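Side-chain contacts in predicted sugar phosphatases of the HAD superfamily (Cytophaga hutchinsonii, PDB 2HX1), which is a predicted magnesium-dependent sugar phosphatase of the HAD superfamily, probably hydrolysing sugar phosphates: residues F144-D149 / G185-M190; K152-L157 / E192-R197. All blocks are in the same frame, centred on the assembly; numbering follows the deposited sequence.

Both contacts join the same two helices, 146-159 and 184-195, with centres about 10 Å apart; contact 1 lies toward their starts and contact 2 farther along. Contact 1 is the buried one: an indole near the start of helix 146-159 meets a valine and a selenomethionine of helix 184-195, so its chemistry is aromatic and sulfur-aromatic as well as aliphatic. Contact 2 is only partly buried and purely aliphatic, a valine and a leucine against an isoleucine and a leucine as the second helix runs out. No hydrogen bond crosses either one. Each also touches the second subunit, through an edge-to-face ring pair at contact 1 and an Asn155 bond at contact 2.

Contact 1: F144-D149 / G185-M190; sequences FNWFHD and GGVATM
Trp146 reaches across to helix 184-195 with the benzo half of its indole, and two residues one turn apart, Val187 and Met190, receive it. The Val187 branch that does the touching is CG2, which approaches the ring obliquely and lies 3.8 Å from Trp146 CZ2, with CH2 slightly farther. Met190, present as selenomethionine, crosses the indole at about a right angle. Its chain is extended at chi2 and then bends at chi3 (-19°), and this bend carries CE to 3.9 Å from Trp146 CZ3. Met190 SE stands 5.4 Å from the centroid of the Trp146 six-membered ring and 49° off its normal, an oblique Met-aromatic contact between two helices of the domain with the five-stranded parallel sheet, consistent with a HAD cap domain. The polar end of the indole is satisfied elsewhere, NE1 bonding to the carbonyl O of Asp141. Just before Trp146, Asn145 is the N-cap of its helix: OD1 takes the N-H of His148 at 2.9 Å in a nearly straight bond (173°), although the donor sits above the carbonyl plane. The second subunit joins in: its Phe147 pairs edge-to-face with Trp146, and its Ile194 packs on Met190. Within the chain, Ile182 of strand 180-182 touches Trp146, Val187 and Met190 alike, and Leu150, one turn along helix 146-159, touches Val187 and Met190.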
ATOM      1  N   PHE A 144      15.604   6.579 -22.761  1.00 23.47           N
ATOM      2  CA  PHE A 144      16.217   5.306 -22.447  1.00 21.21           C
ATOM      3  C   PHE A 144      15.286   4.133 -22.716  1.00 21.21           C
ATOM      4  O   PHE A 144      14.063   4.295 -22.804  1.00 21.16           O
ATOM      5  CB  PHE A 144      16.690   5.290 -20.986  1.00 22.35           C
ATOM      6  CG  PHE A 144      15.588   5.459 -19.984  1.00 19.70           C
ATOM      7  CD1 PHE A 144      15.142   6.731 -19.633  1.00 22.02           C
ATOM      8  CD2 PHE A 144      15.031   4.339 -19.364  1.00 19.75           C
ATOM      9  CE1 PHE A 144      14.094   6.892 -18.720  1.00 26.16           C
ATOM     10  CE2 PHE A 144      14.013   4.462 -18.447  1.00 21.24           C
ATOM     11  CZ  PHE A 144      13.518   5.757 -18.118  1.00 24.52           C
ATOM     12  N   ASN A 145      15.887   2.952 -22.861  1.00 20.96           N
ATOM     13  CA  ASN A 145      15.152   1.712 -23.092  1.00 21.21           C
ATOM     14  C   ASN A 145      14.699   1.199 -21.758  1.00 21.25           C
ATOM     15  O   ASN A 145      15.524   0.834 -20.923  1.00 20.21           O
ATOM     16  CB  ASN A 145      15.982   0.627 -23.803  1.00 22.04           C
ATOM     17  CG  ASN A 145      15.186  -0.673 -24.049  1.00 24.17           C
ATOM     18  OD1 ASN A 145      14.635  -1.278 -23.113  1.00 18.05           O
ATOM     19  ND2 ASN A 145      15.145  -1.120 -25.313  1.00 24.53           N
ATOM     20  N   TRP A 146      13.381   1.149 -21.565  1.00 22.82           N
ATOM     21  CA  TRP A 146      12.811   0.810 -20.269  1.00 22.90           C
ATOM     22  C   TRP A 146      13.077  -0.631 -19.852  1.00 22.64           C
ATOM     23  O   TRP A 146      13.303  -0.899 -18.694  1.00 24.11           O
ATOM     24  CB  TRP A 146      11.293   1.038 -20.251  1.00 24.82           C
ATOM     25  CG  TRP A 146      10.833   2.469 -20.012  1.00 24.48           C
ATOM     26  CD1 TRP A 146      11.541   3.615 -20.216  1.00 22.97           C
ATOM     27  CD2 TRP A 146       9.530   2.877 -19.588  1.00 21.33           C
ATOM     28  NE1 TRP A 146      10.769   4.716 -19.922  1.00 23.13           N
ATOM     29  CE2 TRP A 146       9.528   4.292 -19.533  1.00 22.40           C
ATOM     30  CE3 TRP A 146       8.378   2.192 -19.237  1.00 21.69           C
ATOM     31  CZ2 TRP A 146       8.409   5.024 -19.144  1.00 25.50           C
ATOM     32  CZ3 TRP A 146       7.260   2.926 -18.852  1.00 23.10           C
ATOM     33  CH2 TRP A 146       7.291   4.323 -18.795  1.00 20.95           C
ATOM     34  N   PHE A 147      12.997  -1.568 -20.782  1.00 22.62           N
ATOM     35  CA  PHE A 147      13.232  -2.973 -20.459  1.00 23.44           C
ATOM     36  C   PHE A 147      14.639  -3.157 -19.941  1.00 23.36           C
ATOM     37  O   PHE A 147      14.854  -3.801 -18.878  1.00 23.25           O
ATOM     38  CB  PHE A 147      12.991  -3.855 -21.673  1.00 24.58           C
ATOM     39  CG  PHE A 147      13.439  -5.289 -21.509  1.00 25.14           C
ATOM     40  CD1 PHE A 147      12.716  -6.183 -20.746  1.00 24.79           C
ATOM     41  CD2 PHE A 147      14.570  -5.768 -22.199  1.00 27.77           C
ATOM     42  CE1 PHE A 147      13.112  -7.528 -20.641  1.00 26.51           C
ATOM     43  CE2 PHE A 147      14.969  -7.106 -22.095  1.00 28.93           C
ATOM     44  CZ  PHE A 147      14.228  -7.992 -21.329  1.00 28.57           C
ATOM     45  N   HIS A 148      15.589  -2.570 -20.669  1.00 22.61           N
ATOM     46  CA  HIS A 148      16.995  -2.619 -20.281  1.00 22.22           C
ATOM     47  C   HIS A 148      17.290  -1.893 -18.980  1.00 21.77           C
ATOM     48  O   HIS A 148      17.858  -2.446 -18.034  1.00 22.12           O
ATOM     49  CB  HIS A 148      17.880  -2.057 -21.401  1.00 24.45           C
ATOM     50  CG  HIS A 148      17.919  -2.919 -22.624  1.00 28.78           C
ATOM     51  ND1 HIS A 148      18.270  -2.432 -23.868  1.00 29.41           N
ATOM     52  CD2 HIS A 148      17.639  -4.235 -22.795  1.00 31.07           C
ATOM     53  CE1 HIS A 148      18.199  -3.413 -24.751  1.00 34.93           C
ATOM     54  NE2 HIS A 148      17.807  -4.515 -24.129  1.00 31.78           N
ATOM     55  N   ASP A 149      16.845  -0.652 -18.899  1.00 23.29           N
ATOM     56  CA  ASP A 149      17.325   0.259 -17.847  1.00 22.10           C
ATOM     57  C   ASP A 149      16.498   0.322 -16.590  1.00 21.81           C
ATOM     58  O   ASP A 149      17.021   0.701 -15.549  1.00 23.17           O
ATOM     59  CB  ASP A 149      17.555   1.630 -18.458  1.00 21.68           C
ATOM     60  CG  ASP A 149      18.654   1.595 -19.509  1.00 28.23           C
ATOM     61  OD1 ASP A 149      19.367   0.556 -19.552  1.00 25.87           O
ATOM     62  OD2 ASP A 149      18.826   2.581 -20.263  1.00 27.18           O
ATOM     63  N   GLY A 185       7.922  10.627 -12.168  1.00 22.33           N
ATOM     64  CA  GLY A 185       7.479  10.264 -10.823  1.00 21.42           C
ATOM     65  C   GLY A 185       6.792   8.936 -10.821  1.00 20.12           C
ATOM     66  O   GLY A 185       6.879   8.170  -9.859  1.00 22.43           O
ATOM     67  N   GLY A 186       6.097   8.652 -11.906  1.00 22.46           N
ATOM     68  CA  GLY A 186       5.405   7.377 -12.073  1.00 21.76           C
ATOM     69  C   GLY A 186       6.388   6.255 -12.292  1.00 21.84           C
ATOM     70  O   GLY A 186       6.205   5.171 -11.781  1.00 21.11           O
ATOM     71  N   VAL A 187       7.447   6.522 -13.041  1.00 21.08           N
ATOM     72  CA  VAL A 187       8.523   5.550 -13.185  1.00 21.28           C
ATOM     73  C   VAL A 187       9.133   5.197 -11.816  1.00 21.95           C
ATOM     74  O   VAL A 187       9.412   4.034 -11.543  1.00 21.76           O
ATOM     75  CB  VAL A 187       9.607   6.055 -14.166  1.00 21.28           C
ATOM     76  CG1 VAL A 187      10.848   5.119 -14.192  1.00 16.30           C
ATOM     77  CG2 VAL A 187       9.019   6.180 -15.537  1.00 17.54           C
ATOM     78  N   ALA A 188       9.370   6.203 -10.970  1.00 20.67           N
ATOM     79  CA  ALA A 188       9.851   5.955  -9.616  1.00 17.48           C
ATOM     80  C   ALA A 188       8.836   5.105  -8.872  1.00 18.04           C
ATOM     81  O   ALA A 188       9.212   4.144  -8.221  1.00 17.15           O
ATOM     82  CB  ALA A 188      10.108   7.292  -8.873  1.00 16.45           C
ATOM     83  N   THR A 189       7.550   5.461  -8.973  1.00 19.84           N
ATOM     84  CA  THR A 189       6.486   4.716  -8.308  1.00 21.23           C
ATOM     85  C   THR A 189       6.516   3.228  -8.700  1.00 22.09           C
ATOM     86  O   THR A 189       6.338   2.344  -7.848  1.00 23.06           O
ATOM     87  CB  THR A 189       5.097   5.335  -8.623  1.00 22.26           C
ATOM     88  OG1 THR A 189       5.014   6.647  -8.046  1.00 21.37           O
ATOM     89  CG2 THR A 189       3.974   4.476  -8.077  1.00 17.45           C
HETATM   90  N   MSE A 190       6.736   2.967  -9.993  1.00 21.93           N
HETATM   91  CA  MSE A 190       6.796   1.606 -10.524  1.00 22.11           C
HETATM   92  C   MSE A 190       7.978   0.870  -9.988  1.00 19.92           C
HETATM   93  O   MSE A 190       7.875  -0.296  -9.635  1.00 23.23           O
HETATM   94  CB  MSE A 190       6.920   1.650 -12.032  1.00 20.30           C
HETATM   95  CG  MSE A 190       5.635   2.071 -12.700  1.00 30.79           C
HETATM   96 SE   MSE A 190       5.779   2.194 -14.644  0.70 29.33          SE
HETATM   97  CE  MSE A 190       7.586   2.304 -15.001  1.00 40.72           C
TER

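Contact 2: K152-L157 / E192-R197; sequences KTVNLL and ESILGR
Leu195 meets Val154 and Leu157 where two helices of an alpha/beta domain pack against each other; this domain, built on the parallel five-stranded sheet that includes strands 133-138 and 199-202, is separate from the six-stranded sheet, where the magnesium ligands Asp20, Phe22 and Asp233 follow the ends of strands 16-19 and 228-232, consistent with a cap domain of a HAD phosphatase. The interactions across the pair are all aliphatic. The CA atoms of Val154 and Leu195 are 7.2 Å apart, and their side chains slide past each other in opposite directions, with Val154 CG1 lying 4.2 Å from Leu195 CD2. The other Val154 methyl, CG2, is 4.4 Å from CG2 of Ile194, a looser touch; the CD1 end of Ile194 leads away. Leu157 also packs on Leu136 of strand 133-138. Polar bonds belong to the flanks. Glu192 forms a salt bridge to Arg201 through OE1, and its OE2 accepts from the backbone N of Arg198 and Phe199, holding the carboxylate beside the turn at Gly196 (phi 91°). Asn155 OD1 accepts from Val180 N of the second subunit. Back among the aliphatic groups, Leu195 has CG anti to its carbonyl carbon (chi1 -76°) and runs on extended to CD1 (chi2 -180°); it crosses Leu157 at about a right angle, and Leu195 CD1 touches CB and the CD1 methyl of Leu157, 3.8 Å and 3.6 Å away.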
ATOM      1  N   LYS A 152      18.114  -2.595 -15.065  1.00 21.29           N
ATOM      2  CA  LYS A 152      19.444  -2.193 -14.545  1.00 24.25           C
ATOM      3  C   LYS A 152      19.320  -1.317 -13.289  1.00 22.19           C
ATOM      4  O   LYS A 152      20.136  -1.414 -12.410  1.00 21.67           O
ATOM      5  CB  LYS A 152      20.277  -1.416 -15.586  1.00 25.61           C
ATOM      6  CG  LYS A 152      21.025  -2.268 -16.607  1.00 34.28           C
ATOM      7  CD  LYS A 152      21.985  -1.406 -17.500  1.00 30.75           C
ATOM      8  CE  LYS A 152      23.363  -2.098 -17.689  1.00 39.68           C
ATOM      9  NZ  LYS A 152      24.194  -1.609 -18.853  1.00 44.34           N
ATOM     10  N   THR A 153      18.302  -0.456 -13.213  1.00 22.95           N
ATOM     11  CA  THR A 153      18.113   0.412 -12.036  1.00 22.06           C
ATOM     12  C   THR A 153      17.739  -0.402 -10.798  1.00 22.11           C
ATOM     13  O   THR A 153      18.262  -0.177  -9.696  1.00 20.43           O
ATOM     14  CB  THR A 153      17.032   1.466 -12.298  1.00 26.89           C
ATOM     15  OG1 THR A 153      17.455   2.272 -13.391  1.00 25.83           O
ATOM     16  CG2 THR A 153      16.797   2.369 -11.073  1.00 20.71           C
ATOM     17  N   VAL A 154      16.882  -1.398 -10.980  1.00 22.22           N
ATOM     18  CA  VAL A 154      16.588  -2.312  -9.881  1.00 20.24           C
ATOM     19  C   VAL A 154      17.892  -2.920  -9.362  1.00 21.70           C
ATOM     20  O   VAL A 154      18.164  -2.882  -8.157  1.00 24.12           O
ATOM     21  CB  VAL A 154      15.528  -3.391 -10.269  1.00 23.42           C
ATOM     22  CG1 VAL A 154      15.498  -4.592  -9.287  1.00 17.92           C
ATOM     23  CG2 VAL A 154      14.161  -2.765 -10.342  1.00 16.98           C
ATOM     24  N   ASN A 155      18.722  -3.446 -10.263  1.00 22.19           N
ATOM     25  CA  ASN A 155      19.955  -4.073  -9.839  1.00 22.01           C
ATOM     26  C   ASN A 155      20.994  -3.089  -9.267  1.00 23.34           C
ATOM     27  O   ASN A 155      21.715  -3.427  -8.327  1.00 20.23           O
ATOM     28  CB  ASN A 155      20.538  -4.870 -10.981  1.00 22.35           C
ATOM     29  CG  ASN A 155      19.739  -6.125 -11.258  1.00 22.29           C
ATOM     30  OD1 ASN A 155      19.569  -6.964 -10.364  1.00 21.57           O
ATOM     31  ND2 ASN A 155      19.214  -6.241 -12.479  1.00 22.46           N
ATOM     32  N   LEU A 156      21.042  -1.875  -9.826  1.00 24.40           N
ATOM     33  CA  LEU A 156      21.943  -0.839  -9.333  1.00 22.69           C
ATOM     34  C   LEU A 156      21.660  -0.529  -7.877  1.00 24.05           C
ATOM     35  O   LEU A 156      22.586  -0.401  -7.066  1.00 23.14           O
ATOM     36  CB  LEU A 156      21.767   0.435 -10.146  1.00 22.90           C
ATOM     37  CG  LEU A 156      22.571   1.649  -9.683  1.00 26.73           C
ATOM     38  CD1 LEU A 156      24.093   1.350  -9.680  1.00 18.07           C
ATOM     39  CD2 LEU A 156      22.214   2.804 -10.602  1.00 17.16           C
ATOM     40  N   LEU A 157      20.377  -0.408  -7.556  1.00 24.11           N
ATOM     41  CA  LEU A 157      19.950  -0.048  -6.214  1.00 25.03           C
ATOM     42  C   LEU A 157      20.028  -1.218  -5.219  1.00 26.61           C
ATOM     43  O   LEU A 157      20.101  -1.010  -4.011  1.00 25.85           O
ATOM     44  CB  LEU A 157      18.516   0.497  -6.270  1.00 24.89           C
ATOM     45  CG  LEU A 157      18.369   1.848  -6.977  1.00 24.99           C
ATOM     46  CD1 LEU A 157      16.898   2.256  -7.005  1.00 20.02           C
ATOM     47  CD2 LEU A 157      19.277   2.919  -6.321  1.00 17.35           C
ATOM     48  N   GLU A 192       9.485   1.537  -7.204  1.00 21.18           N
ATOM     49  CA  GLU A 192       9.187   1.350  -5.804  1.00 24.19           C
ATOM     50  C   GLU A 192       8.168   0.231  -5.514  1.00 24.94           C
ATOM     51  O   GLU A 192       8.158  -0.341  -4.425  1.00 24.28           O
ATOM     52  CB  GLU A 192       8.742   2.681  -5.206  1.00 25.37           C
ATOM     53  CG  GLU A 192       9.879   3.690  -5.111  1.00 22.80           C
ATOM     54  CD  GLU A 192       9.452   4.998  -4.436  1.00 26.94           C
ATOM     55  OE1 GLU A 192       8.387   5.546  -4.789  1.00 28.34           O
ATOM     56  OE2 GLU A 192      10.189   5.462  -3.539  1.00 30.79           O
ATOM     57  N   SER A 193       7.337  -0.104  -6.491  1.00 25.88           N
ATOM     58  CA  SER A 193       6.408  -1.245  -6.332  1.00 25.94           C
ATOM     59  C   SER A 193       7.149  -2.588  -6.291  1.00 23.63           C
ATOM     60  O   SER A 193       6.641  -3.539  -5.744  1.00 25.40           O
ATOM     61  CB  SER A 193       5.327  -1.238  -7.431  1.00 25.14           C
ATOM     62  OG  SER A 193       5.851  -1.650  -8.687  1.00 22.49           O
ATOM     63  N   ILE A 194       8.357  -2.632  -6.853  1.00 25.42           N
ATOM     64  CA  ILE A 194       9.237  -3.813  -6.860  1.00 25.08           C
ATOM     65  C   ILE A 194      10.172  -3.793  -5.639  1.00 25.80           C
ATOM     66  O   ILE A 194      10.298  -4.767  -4.928  1.00 28.69           O
ATOM     67  CB  ILE A 194      10.128  -3.821  -8.176  1.00 25.42           C
ATOM     68  CG1 ILE A 194       9.278  -3.835  -9.452  1.00 27.08           C
ATOM     69  CG2 ILE A 194      11.089  -5.012  -8.234  1.00 32.34           C
ATOM     70  CD1 ILE A 194       8.154  -4.851  -9.468  1.00 16.44           C
ATOM     71  N   LEU A 195      10.828  -2.665  -5.402  1.00 26.75           N
ATOM     72  CA  LEU A 195      11.878  -2.552  -4.388  1.00 26.75           C
ATOM     73  C   LEU A 195      11.382  -2.165  -3.011  1.00 25.90           C
ATOM     74  O   LEU A 195      12.125  -2.302  -2.042  1.00 26.01           O
ATOM     75  CB  LEU A 195      12.917  -1.486  -4.817  1.00 27.29           C
ATOM     76  CG  LEU A 195      13.925  -1.859  -5.904  1.00 33.54           C
ATOM     77  CD1 LEU A 195      14.888  -0.678  -6.198  1.00 28.06           C
ATOM     78  CD2 LEU A 195      14.694  -3.083  -5.491  1.00 27.58           C
ATOM     79  N   GLY A 196      10.164  -1.643  -2.911  1.00 26.81           N
ATOM     80  CA  GLY A 196       9.740  -0.880  -1.719  1.00 27.50           C
ATOM     81  C   GLY A 196      10.025   0.616  -1.864  1.00 30.37           C
ATOM     82  O   GLY A 196      10.605   1.068  -2.848  1.00 31.17           O
ATOM     83  N   ARG A 197       9.587   1.411  -0.901  1.00 33.77           N
ATOM     84  CA  ARG A 197       9.878   2.851  -0.900  1.00 37.47           C
ATOM     85  C   ARG A 197      11.377   3.066  -0.806  1.00 36.63           C
ATOM     86  O   ARG A 197      12.076   2.396  -0.041  1.00 38.35           O
ATOM     87  CB  ARG A 197       9.203   3.534   0.286  1.00 39.68           C
ATOM     88  CG  ARG A 197       9.531   5.020   0.438  1.00 47.45           C
ATOM     89  CD  ARG A 197       8.437   5.757   1.206  1.00 58.80           C
ATOM     90  NE  ARG A 197       8.308   5.273   2.583  1.00 63.67           N
ATOM     91  CZ  ARG A 197       8.853   5.844   3.657  1.00 69.29           C
ATOM     92  NH1 ARG A 197       9.584   6.954   3.541  1.00 71.56           N
ATOM     93  NH2 ARG A 197       8.661   5.306   4.866  1.00 66.85           N
TER